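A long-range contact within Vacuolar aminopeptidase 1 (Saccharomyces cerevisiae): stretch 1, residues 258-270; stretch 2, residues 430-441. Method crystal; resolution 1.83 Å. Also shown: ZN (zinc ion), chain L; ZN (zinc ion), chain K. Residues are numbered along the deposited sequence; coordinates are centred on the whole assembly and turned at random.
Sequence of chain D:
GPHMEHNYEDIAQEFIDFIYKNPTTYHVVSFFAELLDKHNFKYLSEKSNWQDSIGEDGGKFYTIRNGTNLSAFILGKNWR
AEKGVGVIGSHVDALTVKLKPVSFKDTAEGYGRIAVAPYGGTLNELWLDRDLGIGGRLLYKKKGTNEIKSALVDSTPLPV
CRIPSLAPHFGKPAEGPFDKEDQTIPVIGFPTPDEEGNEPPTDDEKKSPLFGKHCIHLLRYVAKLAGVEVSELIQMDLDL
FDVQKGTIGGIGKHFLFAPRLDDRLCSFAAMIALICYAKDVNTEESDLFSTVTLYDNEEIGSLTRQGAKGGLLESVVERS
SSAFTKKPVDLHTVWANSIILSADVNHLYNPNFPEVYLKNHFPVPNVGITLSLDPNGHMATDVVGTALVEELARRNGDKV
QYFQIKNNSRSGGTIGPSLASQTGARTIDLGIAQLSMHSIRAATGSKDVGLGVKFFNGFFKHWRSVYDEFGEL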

# COMPACT_ATOMS: atom_id res chain seq x y z
N ALA D 258 43.14 -6.62 9.82
CA ALA D 258 43.14 -7.38 11.06
C ALA D 258 41.82 -7.23 11.79
O ALA D 258 41.09 -6.26 11.59
CB ALA D 258 44.28 -6.90 11.97
N PRO D 259 41.50 -8.20 12.65
CA PRO D 259 40.25 -8.15 13.40
C PRO D 259 40.40 -7.34 14.68
O PRO D 259 41.52 -7.10 15.15
CB PRO D 259 39.97 -9.61 13.70
CG PRO D 259 41.36 -10.13 13.97
CD PRO D 259 42.16 -9.51 12.83
N ARG D 260 39.26 -6.91 15.22
CA ARG D 260 39.21 -6.20 16.49
C ARG D 260 40.07 -4.93 16.61
O ARG D 260 40.62 -4.66 17.67
CB ARG D 260 39.55 -7.20 17.60
CG ARG D 260 38.76 -8.53 17.47
CD ARG D 260 39.15 -9.59 18.50
NE ARG D 260 40.49 -10.15 18.30
CZ ARG D 260 40.79 -11.16 17.49
NH1 ARG D 260 42.05 -11.58 17.39
NH2 ARG D 260 39.85 -11.76 16.78
N LEU D 261 40.15 -4.14 15.54
CA LEU D 261 40.92 -2.90 15.56
C LEU D 261 40.30 -1.87 16.52
O LEU D 261 41.00 -1.12 17.18
CB LEU D 261 41.02 -2.30 14.15
CG LEU D 261 41.79 -3.08 13.08
CD1 LEU D 261 41.90 -2.23 11.82
CD2 LEU D 261 43.19 -3.43 13.60
N ASP D 262 38.97 -1.83 16.57
CA ASP D 262 38.25 -0.93 17.44
C ASP D 262 38.09 -1.62 18.80
O ASP D 262 37.35 -2.60 18.89
CB ASP D 262 36.86 -0.68 16.82
CG ASP D 262 35.97 0.23 17.66
OD1 ASP D 262 36.42 0.76 18.69
OD2 ASP D 262 34.80 0.44 17.27
N ASP D 263 38.77 -1.18 19.86
CA ASP D 263 39.69 -0.03 19.87
C ASP D 263 41.09 -0.47 20.35
O ASP D 263 41.82 0.30 20.98
CB ASP D 263 39.09 1.05 20.80
CG ASP D 263 39.90 2.35 20.85
OD1 ASP D 263 40.50 2.73 19.82
OD2 ASP D 263 39.93 3.01 21.92
N ARG D 264 41.47 -1.70 20.05
CA ARG D 264 42.77 -2.21 20.47
C ARG D 264 43.89 -1.55 19.67
O ARG D 264 45.06 -1.57 20.06
CB ARG D 264 42.80 -3.73 20.34
CG ARG D 264 41.90 -4.38 21.40
CD ARG D 264 41.52 -5.83 21.14
NE ARG D 264 40.53 -6.23 22.14
CZ ARG D 264 39.99 -7.44 22.24
NH1 ARG D 264 40.35 -8.40 21.40
NH2 ARG D 264 39.09 -7.69 23.18
N LEU D 265 43.52 -0.93 18.55
CA LEU D 265 44.49 -0.21 17.72
C LEU D 265 45.01 0.99 18.52
O LEU D 265 46.22 1.19 18.65
CB LEU D 265 43.83 0.25 16.41
CG LEU D 265 44.63 1.12 15.43
CD1 LEU D 265 45.97 0.47 15.11
CD2 LEU D 265 43.80 1.31 14.17
N CYS D 266 44.09 1.80 19.04
CA CYS D 266 44.48 2.96 19.84
C CYS D 266 45.04 2.53 21.19
O CYS D 266 45.97 3.14 21.71
CB CYS D 266 43.28 3.89 20.08
SG CYS D 266 42.84 4.92 18.67
N SER D 267 44.46 1.48 21.77
CA SER D 267 44.92 0.99 23.07
C SER D 267 46.39 0.57 22.98
O SER D 267 47.19 0.95 23.83
CB SER D 267 44.07 -0.19 23.54
OG SER D 267 42.76 0.25 23.88
N PHE D 268 46.73 -0.20 21.95
CA PHE D 268 48.10 -0.66 21.75
C PHE D 268 49.04 0.52 21.52
O PHE D 268 50.09 0.63 22.15
CB PHE D 268 48.16 -1.61 20.55
CG PHE D 268 49.53 -2.16 20.27
CD1 PHE D 268 49.99 -3.29 20.94
CD2 PHE D 268 50.36 -1.56 19.32
CE1 PHE D 268 51.26 -3.82 20.67
CE2 PHE D 268 51.63 -2.08 19.04
CZ PHE D 268 52.08 -3.22 19.72
N ALA D 269 48.66 1.41 20.60
CA ALA D 269 49.47 2.57 20.28
C ALA D 269 49.70 3.45 21.52
O ALA D 269 50.80 3.94 21.74
CB ALA D 269 48.82 3.39 19.17
N ALA D 270 48.65 3.64 22.31
CA ALA D 270 48.77 4.47 23.51
C ALA D 270 49.67 3.82 24.56
O ALA D 270 50.51 4.51 25.17
CB ALA D 270 47.39 4.75 24.10
N LEU D 430 39.84 11.75 19.73
CA LEU D 430 40.63 11.57 18.53
C LEU D 430 41.01 10.10 18.45
O LEU D 430 40.66 9.32 19.33
CB LEU D 430 41.89 12.44 18.58
CG LEU D 430 42.74 12.43 19.86
CD1 LEU D 430 43.36 11.06 20.09
CD2 LEU D 430 43.84 13.49 19.74
N GLY D 431 41.72 9.73 17.40
CA GLY D 431 42.11 8.34 17.29
C GLY D 431 42.70 8.02 15.94
O GLY D 431 42.84 8.90 15.09
N ILE D 432 43.08 6.76 15.77
CA ILE D 432 43.65 6.30 14.52
C ILE D 432 42.44 5.86 13.70
O ILE D 432 41.63 5.06 14.17
CB ILE D 432 44.59 5.10 14.76
CG1 ILE D 432 45.74 5.53 15.68
CG2 ILE D 432 45.14 4.58 13.43
CD1 ILE D 432 46.65 4.40 16.13
N ALA D 433 42.31 6.40 12.49
CA ALA D 433 41.18 6.07 11.64
C ALA D 433 41.31 4.70 11.01
O ALA D 433 42.42 4.23 10.74
CB ALA D 433 41.03 7.13 10.55
N GLN D 434 40.17 4.05 10.77
CA GLN D 434 40.17 2.73 10.15
C GLN D 434 38.96 2.58 9.24
O GLN D 434 37.99 3.33 9.32
CB GLN D 434 40.11 1.63 11.22
CG GLN D 434 38.85 1.67 12.07
CD GLN D 434 38.58 0.36 12.78
OE1 GLN D 434 38.10 -0.61 12.17
NE2 GLN D 434 38.91 0.31 14.07
N LEU D 435 39.05 1.59 8.35
CA LEU D 435 37.96 1.28 7.44
C LEU D 435 37.17 0.15 8.08
O LEU D 435 37.70 -0.57 8.94
CB LEU D 435 38.50 0.78 6.10
CG LEU D 435 39.06 1.77 5.09
CD1 LEU D 435 39.76 1.01 3.97
CD2 LEU D 435 37.93 2.63 4.54
N SER D 436 35.91 0.01 7.69
CA SER D 436 35.08 -1.09 8.16
C SER D 436 35.00 -1.29 9.67
O SER D 436 35.10 -2.42 10.15
CB SER D 436 35.58 -2.39 7.51
OG SER D 436 35.79 -2.22 6.12
N MET D 437 34.80 -0.21 10.41
CA MET D 437 34.70 -0.34 11.86
C MET D 437 33.56 -1.31 12.18
O MET D 437 32.52 -1.31 11.52
CB MET D 437 34.42 1.03 12.48
CG MET D 437 34.71 1.10 13.96
SD MET D 437 34.35 2.72 14.63
CE MET D 437 35.58 3.72 13.79
N HIS D 438 33.78 -2.15 13.19
CA HIS D 438 32.82 -3.16 13.65
C HIS D 438 32.65 -4.38 12.76
O HIS D 438 31.79 -5.23 13.02
CB HIS D 438 31.45 -2.52 13.93
CG HIS D 438 31.43 -1.70 15.18
ND1 HIS D 438 30.26 -1.22 15.74
CD2 HIS D 438 32.43 -1.27 15.98
CE1 HIS D 438 30.55 -0.53 16.83
NE2 HIS D 438 31.86 -0.54 17.00
N SER D 439 33.45 -4.48 11.71
CA SER D 439 33.40 -5.67 10.87
C SER D 439 34.16 -6.72 11.68
O SER D 439 34.77 -6.40 12.70
CB SER D 439 34.14 -5.43 9.55
OG SER D 439 34.35 -6.66 8.88
N ILE D 440 34.14 -7.97 11.23
CA ILE D 440 34.89 -8.99 11.94
C ILE D 440 36.37 -8.86 11.54
O ILE D 440 37.27 -9.31 12.25
CB ILE D 440 34.36 -10.41 11.62
CG1 ILE D 440 34.95 -11.41 12.62
CG2 ILE D 440 34.69 -10.79 10.18
CD1 ILE D 440 34.38 -12.81 12.50
N ARG D 441 36.62 -8.22 10.40
CA ARG D 441 38.00 -8.00 9.94
C ARG D 441 38.08 -6.62 9.29
O ARG D 441 37.55 -6.40 8.20
CB ARG D 441 38.43 -9.09 8.96
CG ARG D 441 39.94 -9.10 8.64
CD ARG D 441 40.29 -10.30 7.77
NE ARG D 441 41.70 -10.39 7.39
CZ ARG D 441 42.69 -10.79 8.18
NH1 ARG D 441 43.93 -10.84 7.72
NH2 ARG D 441 42.44 -11.14 9.44
ZN ZN L . 33.16 0.37 18.44
ZN ZN K . 35.63 2.26 19.73
O HOH W 1 37.42 -5.95 13.11
O HOH W 2 36.86 -3.05 14.14
O HOH W 3 35.23 3.51 17.70
O HOH W 4 33.63 1.86 19.84

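Two segments whose touching residues lie at least 163 positions apart in sequence are joined here by a shared metal centre at one point and by close apolar packing at another, a worked example of a binuclear zinc site and a buried apolar patch joining the same two segments. The centre of the contact is Asp262, whose carboxylate bridges the two ions: OD2 lies 2.0 Å from the chain L zinc and OD1 lies 2.0 Å from the chain K zinc. His438 supplies the ligand from the second stretch, its NE2 standing 2.1 Å from the chain L zinc. Asp262 OD2 and His438 NE2 are therefore only 3.1 Å apart without being hydrogen-bonded, because both are directed at the same metal; the carboxylate oxygen sits at the edge of the imidazole, near its plane, as expected when a ring nitrogen coordinates through its in-plane lone pair. Water 4 also binds both ions, at 2.1 Å from the chain L zinc and 2.0 Å from the chain K zinc, and further ligands come from elsewhere in the structure.

The backbone is unusual at both ligands. A cis peptide bond follows Asp262, while His438 occupies a type II turn from Ser436 to Ser439. Its phi of 74° suits the third position of such a turn; the CA-to-CB bond points away from the first stretch, yet the ring end comes back to the zinc.

Farther along the helix, metal chemistry gives way to packing. Ile432, with its CA-to-CB bond toward the helix, brings CG2 to 3.6 Å from Leu265 CD2 and CD1 to 3.9 Å from Ala269 CB. Leucine and isoleucine fill this buried space with hydrocarbon, and the small Ala269 side chain meets the tip of Ile432. Cys266 adds a polar tie: Ile432 N donates a hydrogen bond to Cys266 SG (3.4 Å, 168°), nearly straight and long, as sulfur acceptors usually are. Gly431 leaves its CA 3.8 Å from Cys266 SG; an ideal CB there would lie a tight 3.4 Å from that sulfur.

At the other end, Pro259 CB approaches Ile440 O to 3.1 Å, and Ala258 CA lies over one face of the Arg441 guanidinium, whose nitrogens are hydrogen-bonded elsewhere in the structure. Water 1 links the backbones, accepting from Arg260 N (3.0 Å) and donating to Ser439 O (2.7 Å). Together the two stretches bury 610 Å², both sides summed.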